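Local coordinates for protein N-acetyl-beta-D glucosaminidase (PDB 4ZM6) that probably hydrolyses beta-linked N-acetylglucosamine through its glycoside hydrolase family 3 region and transfers acetyl groups to glucosamine in a GCN5-related region that binds acetyl-CoA, at residues A[83-88]-A[499-504]; A[139-144]-A[482-487]; A[413-418]-A[508-513]. All coordinates share one frame; numbering follows the deposited sequence.

Interaction 1. Residues A[83-88]-A[499-504]; sequences NGVVRR and YEYTPP
Val85 and Tyr501 meet at about a right angle: CG1 of the valine stands 4.1 Å above one face of the tyrosine ring, displaced toward its rim. The nearest ring atom is CE2, 4.2 Å from Val85 CG1, while the phenol oxygen passes close to the valine's CB. Glu500 adds to the same apolar patch through its CB, 4.3 Å from Val85 CG1.

Beside this patch the backbone of Gly84 lies against the polar end of Glu500, with Gly84 CA 3.6 Å from OE2. Since the glycine carries no side chain, the carboxylate can rest directly on its main chain. The methyl CG2 of Thr502 covers the carbonyl of Gly84, and no hydrogen bond joins the two segments.

The carboxylate is held by one bond within 499-504 and two to residues elsewhere. Thr502 OG1 donates to Glu500 OE1 over 2.6 Å, using the anti lone pair of that oxygen; OE1 is also hydrogen-bonded to Tyr368 OH, and OE2 to the backbone N of Gly98. Three bonds thus hold a buried acidic group in place, and Thr502, at the N-cap position of the next helix, is tied into the same network.

In the fold, the loop that follows strand 76-79 of the parallel sheet in the TIM-barrel-like domain meets the turn leading from strand 494-497 into helix 503-513 of the second domain. Helix 99-105 packs against Tyr499 and Glu500, and helix 357-368 against Thr502 and Pro504.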
ATOM      1  N   ASN A  83       7.061  18.379 -22.609  1.00 64.19           N
ATOM      2  CA  ASN A  83       8.528  18.290 -22.758  1.00 68.84           C
ATOM      3  C   ASN A  83       9.075  17.358 -23.848  1.00 72.55           C
ATOM      4  O   ASN A  83       9.962  17.760 -24.614  1.00 82.67           O
ATOM      5  CB  ASN A  83       9.241  18.012 -21.423  1.00 68.10           C
ATOM      6  CG  ASN A  83       9.084  19.146 -20.431  1.00 68.38           C
ATOM      7  OD1 ASN A  83       8.713  18.929 -19.276  1.00 72.03           O
ATOM      8  ND2 ASN A  83       9.373  20.365 -20.874  1.00 66.55           N
ATOM      9  N   GLY A  84       8.570  16.134 -23.928  1.00 70.95           N
ATOM     10  CA  GLY A  84       9.100  15.173 -24.897  1.00 71.00           C
ATOM     11  C   GLY A  84       8.691  15.492 -26.321  1.00 70.60           C
ATOM     12  O   GLY A  84       9.218  16.417 -26.946  1.00 65.68           O
ATOM     13  N   VAL A  85       7.752  14.706 -26.835  1.00 74.63           N
ATOM     14  CA  VAL A  85       7.215  14.932 -28.173  1.00 80.12           C
ATOM     15  C   VAL A  85       6.437  16.259 -28.237  1.00 85.13           C
ATOM     16  O   VAL A  85       6.623  17.038 -29.181  1.00 91.20           O
ATOM     17  CB  VAL A  85       6.364  13.734 -28.679  1.00 79.04           C
ATOM     18  CG1 VAL A  85       7.244  12.507 -28.882  1.00 77.40           C
ATOM     19  CG2 VAL A  85       5.207  13.408 -27.741  1.00 79.44           C
ATOM     20  N   VAL A  86       5.621  16.530 -27.212  1.00 83.52           N
ATOM     21  CA  VAL A  86       4.812  17.771 -27.135  1.00 80.31           C
ATOM     22  C   VAL A  86       5.550  18.839 -26.308  1.00 75.99           C
ATOM     23  O   VAL A  86       5.906  18.600 -25.158  1.00 76.44           O
ATOM     24  CB  VAL A  86       3.347  17.522 -26.622  1.00 80.56           C
ATOM     25  CG1 VAL A  86       3.190  16.196 -25.880  1.00 79.22           C
ATOM     26  CG2 VAL A  86       2.829  18.677 -25.763  1.00 80.84           C
ATOM     27  N   ARG A  87       5.777  20.010 -26.906  1.00 74.40           N
ATOM     28  CA  ARG A  87       6.568  21.068 -26.270  1.00 77.39           C
ATOM     29  C   ARG A  87       6.485  22.403 -27.033  1.00 81.32           C
ATOM     30  O   ARG A  87       7.088  22.549 -28.101  1.00 85.55           O
ATOM     31  CB  ARG A  87       8.034  20.628 -26.157  1.00 73.65           C
ATOM     32  N   ARG A  88       5.773  23.380 -26.465  1.00 82.45           N
ATOM     33  CA  ARG A  88       5.476  24.653 -27.157  1.00 81.55           C
ATOM     34  C   ARG A  88       6.652  25.638 -27.212  1.00 83.94           C
ATOM     35  O   ARG A  88       6.665  26.541 -28.048  1.00 85.88           O
ATOM     36  CB  ARG A  88       4.296  25.387 -26.506  1.00 80.54           C
ATOM     37  CG  ARG A  88       3.117  24.541 -26.053  1.00 79.97           C
ATOM     38  CD  ARG A  88       2.674  23.514 -27.079  1.00 80.71           C
ATOM     39  NE  ARG A  88       1.272  23.153 -26.873  1.00 81.70           N
ATOM     40  CZ  ARG A  88       0.683  22.046 -27.327  1.00 83.56           C
ATOM     41  NH1 ARG A  88       1.359  21.139 -28.026  1.00 81.57           N
ATOM     42  NH2 ARG A  88      -0.606  21.844 -27.069  1.00 87.29           N
ATOM     43  N   TYR A 499      12.310   6.910 -26.978  1.00 45.85           N
ATOM     44  CA  TYR A 499      11.124   7.458 -26.309  1.00 47.20           C
ATOM     45  C   TYR A 499      10.713   8.874 -26.757  1.00 48.47           C
ATOM     46  O   TYR A 499       9.733   9.416 -26.240  1.00 49.43           O
ATOM     47  CB  TYR A 499      11.302   7.429 -24.779  1.00 48.26           C
ATOM     48  CG  TYR A 499      11.739   6.088 -24.225  1.00 48.48           C
ATOM     49  CD1 TYR A 499      10.839   5.031 -24.119  1.00 49.46           C
ATOM     50  CD2 TYR A 499      13.049   5.876 -23.804  1.00 48.24           C
ATOM     51  CE1 TYR A 499      11.229   3.802 -23.614  1.00 50.19           C
ATOM     52  CE2 TYR A 499      13.450   4.648 -23.300  1.00 50.34           C
ATOM     53  CZ  TYR A 499      12.534   3.614 -23.206  1.00 51.45           C
ATOM     54  OH  TYR A 499      12.921   2.392 -22.700  1.00 54.76           O
ATOM     55  N   GLU A 500      11.450   9.472 -27.695  1.00 49.02           N
ATOM     56  CA  GLU A 500      11.095  10.782 -28.253  1.00 50.61           C
ATOM     57  C   GLU A 500      12.064  11.150 -29.369  1.00 51.60           C
ATOM     58  O   GLU A 500      13.209  10.693 -29.379  1.00 52.40           O
ATOM     59  CB  GLU A 500      11.095  11.881 -27.183  1.00 50.95           C
ATOM     60  CG  GLU A 500      12.436  12.113 -26.507  1.00 51.50           C
ATOM     61  CD  GLU A 500      12.330  13.101 -25.362  1.00 52.95           C
ATOM     62  OE1 GLU A 500      12.850  14.231 -25.499  1.00 53.47           O
ATOM     63  OE2 GLU A 500      11.710  12.749 -24.332  1.00 53.33           O
ATOM     64  N   TYR A 501      11.601  11.986 -30.297  1.00 52.29           N
ATOM     65  CA  TYR A 501      12.392  12.337 -31.478  1.00 53.54           C
ATOM     66  C   TYR A 501      13.065  13.703 -31.370  1.00 51.54           C
ATOM     67  O   TYR A 501      13.406  14.316 -32.385  1.00 51.68           O
ATOM     68  CB  TYR A 501      11.546  12.252 -32.759  1.00 55.84           C
ATOM     69  CG  TYR A 501      10.223  12.989 -32.716  1.00 58.45           C
ATOM     70  CD1 TYR A 501      10.155  14.340 -32.392  1.00 62.98           C
ATOM     71  CD2 TYR A 501       9.041  12.335 -33.021  1.00 59.62           C
ATOM     72  CE1 TYR A 501       8.942  15.009 -32.360  1.00 65.41           C
ATOM     73  CE2 TYR A 501       7.828  12.994 -32.993  1.00 62.51           C
ATOM     74  CZ  TYR A 501       7.784  14.331 -32.664  1.00 64.34           C
ATOM     75  OH  TYR A 501       6.581  14.990 -32.632  1.00 66.80           O
ATOM     76  N   THR A 502      13.269  14.165 -30.140  1.00 48.99           N
ATOM     77  CA  THR A 502      13.982  15.413 -29.891  1.00 46.02           C
ATOM     78  C   THR A 502      15.465  15.276 -30.283  1.00 45.28           C
ATOM     79  O   THR A 502      16.017  14.173 -30.255  1.00 43.93           O
ATOM     80  CB  THR A 502      13.864  15.822 -28.406  1.00 45.42           C
ATOM     81  OG1 THR A 502      14.376  14.776 -27.569  1.00 43.79           O
ATOM     82  CG2 THR A 502      12.404  16.099 -28.037  1.00 44.42           C
ATOM     83  N   PRO A 503      16.115  16.393 -30.663  1.00 46.15           N
ATOM     84  CA  PRO A 503      17.548  16.334 -31.016  1.00 46.22           C
ATOM     85  C   PRO A 503      18.474  15.695 -29.960  1.00 45.61           C
ATOM     86  O   PRO A 503      19.342  14.894 -30.316  1.00 47.58           O
ATOM     87  CB  PRO A 503      17.922  17.803 -31.259  1.00 45.65           C
ATOM     88  CG  PRO A 503      16.639  18.493 -31.565  1.00 46.17           C
ATOM     89  CD  PRO A 503      15.535  17.730 -30.891  1.00 45.96           C
ATOM     90  N   PRO A 504      18.307  16.047 -28.673  1.00 44.37           N
ATOM     91  CA  PRO A 504      19.163  15.376 -27.689  1.00 44.42           C
ATOM     92  C   PRO A 504      18.872  13.880 -27.479  1.00 44.17           C
ATOM     93  O   PRO A 504      19.782  13.126 -27.124  1.00 45.71           O
ATOM     94  CB  PRO A 504      18.917  16.172 -26.400  1.00 44.27           C
ATOM     95  CG  PRO A 504      17.639  16.896 -26.614  1.00 44.41           C
ATOM     96  CD  PRO A 504      17.553  17.165 -28.081  1.00 43.98           C
TER

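Interaction 2. Residues A[139-144]-A[482-487]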
ATOM      1  N   ASN A 139      -0.850   1.102 -20.829  1.00 62.76           N
ATOM      2  CA  ASN A 139      -0.931  -0.356 -20.943  1.00 63.39           C
ATOM      3  C   ASN A 139      -1.419  -0.837 -22.325  1.00 63.93           C
ATOM      4  O   ASN A 139      -1.547  -2.040 -22.551  1.00 61.76           O
ATOM      5  CB  ASN A 139      -1.817  -0.921 -19.829  1.00 63.08           C
ATOM      6  CG  ASN A 139      -3.159  -0.222 -19.738  1.00 66.75           C
ATOM      7  OD1 ASN A 139      -3.547   0.526 -20.638  1.00 70.95           O
ATOM      8  ND2 ASN A 139      -3.873  -0.455 -18.644  1.00 68.18           N
ATOM      9  N   ASN A 140      -1.682   0.101 -23.240  1.00 64.94           N
ATOM     10  CA  ASN A 140      -2.086  -0.221 -24.616  1.00 66.82           C
ATOM     11  C   ASN A 140      -0.981   0.061 -25.655  1.00 68.91           C
ATOM     12  O   ASN A 140      -0.724   1.226 -26.008  1.00 65.23           O
ATOM     13  CB  ASN A 140      -3.361   0.542 -25.006  1.00 66.15           C
ATOM     14  CG  ASN A 140      -3.998   0.010 -26.287  1.00 64.62           C
ATOM     15  OD1 ASN A 140      -3.350  -0.662 -27.094  1.00 62.82           O
ATOM     16  ND2 ASN A 140      -5.278   0.300 -26.471  1.00 64.93           N
ATOM     17  N   PRO A 141      -0.350  -1.010 -26.177  1.00 69.29           N
ATOM     18  CA  PRO A 141       0.676  -0.909 -27.215  1.00 71.94           C
ATOM     19  C   PRO A 141       0.328  -0.035 -28.438  1.00 74.91           C
ATOM     20  O   PRO A 141       1.240   0.468 -29.102  1.00 76.56           O
ATOM     21  CB  PRO A 141       0.859  -2.364 -27.648  1.00 71.72           C
ATOM     22  CG  PRO A 141       0.575  -3.148 -26.418  1.00 70.87           C
ATOM     23  CD  PRO A 141      -0.501  -2.397 -25.695  1.00 69.58           C
ATOM     24  N   LEU A 142      -0.963   0.138 -28.732  1.00 76.18           N
ATOM     25  CA  LEU A 142      -1.402   0.854 -29.939  1.00 76.92           C
ATOM     26  C   LEU A 142      -2.011   2.240 -29.655  1.00 75.03           C
ATOM     27  O   LEU A 142      -2.732   2.779 -30.499  1.00 70.26           O
ATOM     28  CB  LEU A 142      -2.405  -0.020 -30.712  1.00 78.71           C
ATOM     29  CG  LEU A 142      -1.820  -1.249 -31.423  1.00 79.01           C
ATOM     30  CD1 LEU A 142      -2.720  -2.470 -31.281  1.00 79.58           C
ATOM     31  CD2 LEU A 142      -1.556  -0.944 -32.892  1.00 80.01           C
ATOM     32  N   ASN A 143      -1.711   2.820 -28.490  1.00 76.16           N
ATOM     33  CA  ASN A 143      -2.250   4.137 -28.119  1.00 74.69           C
ATOM     34  C   ASN A 143      -1.577   5.271 -28.904  1.00 76.63           C
ATOM     35  O   ASN A 143      -0.379   5.503 -28.744  1.00 78.34           O
ATOM     36  CB  ASN A 143      -2.093   4.379 -26.613  1.00 69.78           C
ATOM     37  CG  ASN A 143      -2.770   5.661 -26.146  1.00 68.87           C
ATOM     38  OD1 ASN A 143      -3.009   6.583 -26.926  1.00 65.81           O
ATOM     39  ND2 ASN A 143      -3.064   5.730 -24.855  1.00 70.80           N
ATOM     40  N   PRO A 144      -2.348   5.991 -29.745  1.00 80.99           N
ATOM     41  CA  PRO A 144      -1.767   7.078 -30.542  1.00 82.62           C
ATOM     42  C   PRO A 144      -1.593   8.399 -29.783  1.00 81.96           C
ATOM     43  O   PRO A 144      -0.512   8.993 -29.834  1.00 83.84           O
ATOM     44  CB  PRO A 144      -2.766   7.247 -31.695  1.00 82.15           C
ATOM     45  CG  PRO A 144      -4.070   6.766 -31.155  1.00 81.55           C
ATOM     46  CD  PRO A 144      -3.787   5.809 -30.027  1.00 81.59           C
ATOM     47  N   ASN A 482       6.928   5.807 -30.175  1.00 48.86           N
ATOM     48  CA  ASN A 482       6.599   4.756 -29.219  1.00 49.60           C
ATOM     49  C   ASN A 482       7.601   3.610 -29.316  1.00 47.73           C
ATOM     50  O   ASN A 482       8.054   3.277 -30.408  1.00 50.04           O
ATOM     51  CB  ASN A 482       5.185   4.220 -29.449  1.00 52.66           C
ATOM     52  CG  ASN A 482       4.115   5.263 -29.199  1.00 54.80           C
ATOM     53  OD1 ASN A 482       4.352   6.281 -28.544  1.00 56.24           O
ATOM     54  ND2 ASN A 482       2.919   5.011 -29.720  1.00 56.71           N
ATOM     55  N   PRO A 483       7.941   2.989 -28.173  1.00 46.68           N
ATOM     56  CA  PRO A 483       8.913   1.891 -28.147  1.00 45.26           C
ATOM     57  C   PRO A 483       8.382   0.524 -28.585  1.00 43.77           C
ATOM     58  O   PRO A 483       9.150  -0.441 -28.640  1.00 42.13           O
ATOM     59  CB  PRO A 483       9.317   1.837 -26.672  1.00 45.00           C
ATOM     60  CG  PRO A 483       8.095   2.275 -25.954  1.00 46.20           C
ATOM     61  CD  PRO A 483       7.520   3.368 -26.811  1.00 46.52           C
ATOM     62  N   TYR A 484       7.094   0.438 -28.907  1.00 45.06           N
ATOM     63  CA  TYR A 484       6.459  -0.852 -29.202  1.00 45.28           C
ATOM     64  C   TYR A 484       6.768  -1.398 -30.609  1.00 45.85           C
ATOM     65  O   TYR A 484       6.493  -2.566 -30.891  1.00 46.90           O
ATOM     66  CB  TYR A 484       4.938  -0.751 -29.031  1.00 44.28           C
ATOM     67  CG  TYR A 484       4.450  -0.221 -27.685  1.00 42.56           C
ATOM     68  CD1 TYR A 484       4.482  -1.015 -26.539  1.00 41.67           C
ATOM     69  CD2 TYR A 484       3.916   1.059 -27.578  1.00 42.07           C
ATOM     70  CE1 TYR A 484       4.022  -0.538 -25.324  1.00 40.69           C
ATOM     71  CE2 TYR A 484       3.451   1.548 -26.370  1.00 42.40           C
ATOM     72  CZ  TYR A 484       3.504   0.746 -25.242  1.00 41.85           C
ATOM     73  OH  TYR A 484       3.035   1.241 -24.039  1.00 39.82           O
ATOM     74  N   ASP A 485       7.354  -0.572 -31.474  1.00 46.29           N
ATOM     75  CA  ASP A 485       7.485  -0.894 -32.902  1.00 47.31           C
ATOM     76  C   ASP A 485       8.019  -2.301 -33.210  1.00 49.15           C
ATOM     77  O   ASP A 485       7.615  -2.900 -34.212  1.00 49.64           O
ATOM     78  CB  ASP A 485       8.354   0.156 -33.613  1.00 47.86           C
ATOM     79  CG  ASP A 485       7.687   1.524 -33.689  1.00 48.37           C
ATOM     80  OD1 ASP A 485       6.515   1.653 -33.284  1.00 49.33           O
ATOM     81  OD2 ASP A 485       8.336   2.482 -34.161  1.00 48.47           O
ATOM     82  N   GLN A 486       8.909  -2.831 -32.364  1.00 49.35           N
ATOM     83  CA  GLN A 486       9.512  -4.146 -32.620  1.00 48.87           C
ATOM     84  C   GLN A 486       8.506  -5.285 -32.542  1.00 49.20           C
ATOM     85  O   GLN A 486       8.768  -6.378 -33.049  1.00 47.46           O
ATOM     86  CB  GLN A 486      10.691  -4.430 -31.683  1.00 49.88           C
ATOM     87  CG  GLN A 486      11.354  -5.780 -31.950  1.00 50.37           C
ATOM     88  CD  GLN A 486      12.683  -5.967 -31.247  1.00 51.13           C
ATOM     89  OE1 GLN A 486      13.634  -6.468 -31.842  1.00 52.06           O
ATOM     90  NE2 GLN A 486      12.754  -5.587 -29.976  1.00 51.57           N
ATOM     91  N   MET A 487       7.355  -5.036 -31.922  1.00 50.39           N
ATOM     92  CA  MET A 487       6.270  -6.014 -31.935  1.00 51.93           C
ATOM     93  C   MET A 487       5.906  -6.431 -33.367  1.00 51.33           C
ATOM     94  O   MET A 487       5.457  -7.556 -33.585  1.00 52.90           O
ATOM     95  CB  MET A 487       5.040  -5.464 -31.205  1.00 53.12           C
ATOM     96  CG  MET A 487       4.266  -4.413 -31.985  1.00 54.26           C
ATOM     97  SD  MET A 487       3.080  -3.538 -30.959  1.00 56.29           S
ATOM     98  CE  MET A 487       1.876  -4.830 -30.650  1.00 56.04           C
TER
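Pro141 and Tyr484 bring the two backbones closest, with their CA atoms 6.1 Å apart, where a type I beta turn from Asn140 to Asn143 faces the loop before the 3-10 segment 485-487. The beta turn belongs to the family 3 hydrolase domain, in the loop between strand 129-130 and helix 155-171; its partner follows strand 475-479 of the six-stranded mixed sheet, so the contact joins the two domains.

A CH-pi interaction is central to it. Pro141 CA lies 3.6 Å from the centroid of the Tyr484 ring and only 2° off the ring normal, placing it over the middle of the face. Tyr484 CB points toward the beta turn and CG is anti to the carbonyl carbon (chi1 -54°), with the ring beyond it lying against Pro141. The phenol oxygen is hydrogen-bonded to Asn138 ND2, a second link from the tyrosine to the hydrolase loop.

Pro141 CB turns to two neighbours, Tyr484 CD1 and the terminal methyl CE of Met487, each 4.0 Å away; the methionine chain bends at chi3 (-70°). Farther along, Asn482 ND2 makes a weak, bent hydrogen bond of 3.5 Å to Asn143 O. The side chain of Asn143 is held separately, OD1 by Ile146 N and ND2 by Gly185 O.

An Asx turn braces the proline's own segment: Leu142 N donates to Asn140 OD1 over 3.0 Å, approaching from above the carbonyl plane.

Interaction 3. Residues A[413-418]-A[508-513]; sequences NSFHAS and AAVRLI
Phe415 reaches across with its ring to the side chains of Ala509, Val510 and Ile513, in a helix-helix packing within the alpha/beta domain built on the six-stranded mixed sheet. Helix 413-422 belongs to the beta-alpha-beta crossover between the adjacent parallel strands 392-397 and 426-431, and helix 503-513 follows strand 494-497. The short segments run in broadly the same direction, their axes 9.5 Å apart at closest approach and crossing at -42°.

CG of Phe415 is anti to the backbone N (chi1 -151°), and the ring beyond it lies beside one turn of the partner helix. Ile513 CD1 approaches the ring edge, close to its plane, 4.1 Å from Phe415 CZ. Val510 CG2 comes in obliquely, 3.8 Å from Phe415 CE1, and the methyl of Ala509 lies near CE2. Outside this contact the phenylalanine meets the ring of His506 on the partner helix and stacks with Phe394 of strand 392-397, which ties the helix pair to the sheet.

Val510 has the largest area buried by the contact, and its two methyls divide between partners. CG2 also touches Ser418 CB at 3.7 Å and so fits between serine and phenylalanine, whereas CG1 goes to the serine's main chain. Ser418 OG is instead hydrogen-bonded to OE2 of Glu507, the residue just before 508-513. The carbonyl oxygen of Ser418, bonded to Arg422 NH1, lies 3.5 Å from Val510 CG1.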
ATOM      1  N   ASN A 413      16.471  14.535 -39.002  1.00 51.63           N
ATOM      2  CA  ASN A 413      17.675  15.278 -39.384  1.00 51.46           C
ATOM      3  C   ASN A 413      18.680  15.442 -38.258  1.00 52.59           C
ATOM      4  O   ASN A 413      19.888  15.459 -38.505  1.00 54.57           O
ATOM      5  CB  ASN A 413      17.313  16.684 -39.868  1.00 51.18           C
ATOM      6  CG  ASN A 413      16.728  16.691 -41.257  1.00 50.18           C
ATOM      7  OD1 ASN A 413      16.554  15.643 -41.888  1.00 49.43           O
ATOM      8  ND2 ASN A 413      16.419  17.882 -41.748  1.00 48.58           N
ATOM      9  N   SER A 414      18.187  15.624 -37.034  1.00 51.24           N
ATOM     10  CA  SER A 414      19.062  15.688 -35.868  1.00 48.80           C
ATOM     11  C   SER A 414      19.790  14.351 -35.702  1.00 48.27           C
ATOM     12  O   SER A 414      20.984  14.315 -35.409  1.00 48.16           O
ATOM     13  CB  SER A 414      18.269  16.040 -34.607  1.00 49.16           C
ATOM     14  OG  SER A 414      17.111  15.236 -34.481  1.00 50.72           O
ATOM     15  N   PHE A 415      19.070  13.253 -35.908  1.00 46.63           N
ATOM     16  CA  PHE A 415      19.687  11.936 -35.932  1.00 45.79           C
ATOM     17  C   PHE A 415      20.834  11.979 -36.939  1.00 45.89           C
ATOM     18  O   PHE A 415      21.959  11.616 -36.613  1.00 44.79           O
ATOM     19  CB  PHE A 415      18.656  10.858 -36.313  1.00 45.40           C
ATOM     20  CG  PHE A 415      18.939   9.490 -35.735  1.00 44.63           C
ATOM     21  CD1 PHE A 415      20.051   8.762 -36.132  1.00 44.66           C
ATOM     22  CD2 PHE A 415      18.070   8.919 -34.819  1.00 44.67           C
ATOM     23  CE1 PHE A 415      20.298   7.501 -35.616  1.00 44.31           C
ATOM     24  CE2 PHE A 415      18.309   7.662 -34.297  1.00 45.19           C
ATOM     25  CZ  PHE A 415      19.426   6.950 -34.697  1.00 45.69           C
ATOM     26  N   HIS A 416      20.539  12.455 -38.148  1.00 48.35           N
ATOM     27  CA  HIS A 416      21.530  12.578 -39.224  1.00 49.41           C
ATOM     28  C   HIS A 416      22.741  13.380 -38.786  1.00 46.54           C
ATOM     29  O   HIS A 416      23.870  12.932 -38.938  1.00 46.40           O
ATOM     30  CB  HIS A 416      20.903  13.223 -40.469  1.00 53.19           C
ATOM     31  CG  HIS A 416      21.880  13.491 -41.572  1.00 55.85           C
ATOM     32  ND1 HIS A 416      22.594  12.489 -42.194  1.00 56.21           N
ATOM     33  CD2 HIS A 416      22.255  14.647 -42.170  1.00 56.03           C
ATOM     34  CE1 HIS A 416      23.370  13.014 -43.123  1.00 54.99           C
ATOM     35  NE2 HIS A 416      23.183  14.321 -43.130  1.00 56.16           N
ATOM     36  N   ALA A 417      22.494  14.563 -38.236  1.00 46.38           N
ATOM     37  CA  ALA A 417      23.561  15.413 -37.693  1.00 46.62           C
ATOM     38  C   ALA A 417      24.453  14.658 -36.711  1.00 48.33           C
ATOM     39  O   ALA A 417      25.682  14.729 -36.785  1.00 47.08           O
ATOM     40  CB  ALA A 417      22.957  16.627 -37.007  1.00 45.69           C
ATOM     41  N   SER A 418      23.839  13.937 -35.807  1.00 50.50           N
ATOM     42  CA  SER A 418      24.574  13.277 -34.779  1.00 50.99           C
ATOM     43  C   SER A 418      25.364  12.131 -35.310  1.00 51.51           C
ATOM     44  O   SER A 418      26.368  11.788 -34.764  1.00 53.30           O
ATOM     45  CB  SER A 418      23.640  12.818 -33.676  1.00 51.84           C
ATOM     46  OG  SER A 418      23.141  13.911 -32.954  1.00 51.83           O
ATOM     47  N   ALA A 508      21.858  11.200 -27.895  1.00 42.26           N
ATOM     48  CA  ALA A 508      22.074  10.088 -26.967  1.00 41.45           C
ATOM     49  C   ALA A 508      21.919   8.717 -27.628  1.00 40.84           C
ATOM     50  O   ALA A 508      22.646   7.780 -27.308  1.00 38.77           O
ATOM     51  CB  ALA A 508      21.116  10.202 -25.799  1.00 42.31           C
ATOM     52  N   ALA A 509      20.964   8.598 -28.543  1.00 41.81           N
ATOM     53  CA  ALA A 509      20.758   7.343 -29.266  1.00 43.40           C
ATOM     54  C   ALA A 509      21.957   6.988 -30.149  1.00 43.55           C
ATOM     55  O   ALA A 509      22.331   5.816 -30.257  1.00 43.05           O
ATOM     56  CB  ALA A 509      19.489   7.418 -30.098  1.00 44.10           C
ATOM     57  N   VAL A 510      22.558   7.997 -30.772  1.00 43.27           N
ATOM     58  CA  VAL A 510      23.767   7.787 -31.562  1.00 44.27           C
ATOM     59  C   VAL A 510      24.949   7.427 -30.662  1.00 43.75           C
ATOM     60  O   VAL A 510      25.700   6.497 -30.958  1.00 41.89           O
ATOM     61  CB  VAL A 510      24.099   9.018 -32.419  1.00 45.28           C
ATOM     62  CG1 VAL A 510      25.494   8.906 -33.012  1.00 46.36           C
ATOM     63  CG2 VAL A 510      23.063   9.170 -33.521  1.00 45.61           C
ATOM     64  N   ARG A 511      25.097   8.154 -29.560  1.00 44.92           N
ATOM     65  CA  ARG A 511      26.135   7.842 -28.570  1.00 47.33           C
ATOM     66  C   ARG A 511      26.065   6.380 -28.120  1.00 47.09           C
ATOM     67  O   ARG A 511      27.094   5.711 -27.985  1.00 44.90           O
ATOM     68  CB  ARG A 511      26.013   8.756 -27.351  1.00 48.01           C
ATOM     69  CG  ARG A 511      26.216  10.228 -27.662  1.00 49.99           C
ATOM     70  CD  ARG A 511      26.473  11.018 -26.396  1.00 52.42           C
ATOM     71  NE  ARG A 511      27.831  10.790 -25.907  1.00 55.54           N
ATOM     72  CZ  ARG A 511      28.229  10.962 -24.647  1.00 57.62           C
ATOM     73  NH1 ARG A 511      27.375  11.363 -23.709  1.00 56.42           N
ATOM     74  NH2 ARG A 511      29.496  10.720 -24.321  1.00 58.89           N
ATOM     75  N   LEU A 512      24.842   5.896 -27.908  1.00 47.23           N
ATOM     76  CA  LEU A 512      24.605   4.515 -27.507  1.00 48.10           C
ATOM     77  C   LEU A 512      25.026   3.554 -28.612  1.00 47.87           C
ATOM     78  O   LEU A 512      25.679   2.545 -28.344  1.00 45.98           O
ATOM     79  CB  LEU A 512      23.126   4.297 -27.178  1.00 49.40           C
ATOM     80  CG  LEU A 512      22.794   3.463 -25.938  1.00 50.12           C
ATOM     81  CD1 LEU A 512      21.308   3.133 -25.940  1.00 50.68           C
ATOM     82  CD2 LEU A 512      23.624   2.193 -25.863  1.00 50.86           C
ATOM     83  N   ILE A 513      24.649   3.879 -29.847  1.00 48.91           N
ATOM     84  CA  ILE A 513      24.954   3.035 -31.006  1.00 49.71           C
ATOM     85  C   ILE A 513      26.463   2.901 -31.230  1.00 50.13           C
ATOM     86  O   ILE A 513      26.950   1.810 -31.528  1.00 52.93           O
ATOM     87  CB  ILE A 513      24.225   3.551 -32.276  1.00 50.79           C
ATOM     88  CG1 ILE A 513      22.726   3.229 -32.175  1.00 50.82           C
ATOM     89  CG2 ILE A 513      24.791   2.932 -33.552  1.00 49.99           C
ATOM     90  CD1 ILE A 513      21.851   3.997 -33.142  1.00 50.80           C
TER

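Overall arrangement
Interactions 1 and 2 both join the hydrolase domain to the alpha/beta domain, while interaction 3 lies inside the latter. The centres of interactions 1 and 2 are about 17 Å apart, and the two touch where Tyr499 CE1 packs on Pro483 CB at 4.1 Å. Interaction 1 leads into interaction 3 through helix 503-513, whose start belongs to one and whose end to the other; their centres are about 14 Å apart, with Pro503 CA 3.7 Å from Ser414 OG. Interactions 2 and 3 do not touch, their nearest atoms being about 11 Å apart. All three lie away from the acetyl-CoA pocket, whose residues fall between 520 and 676.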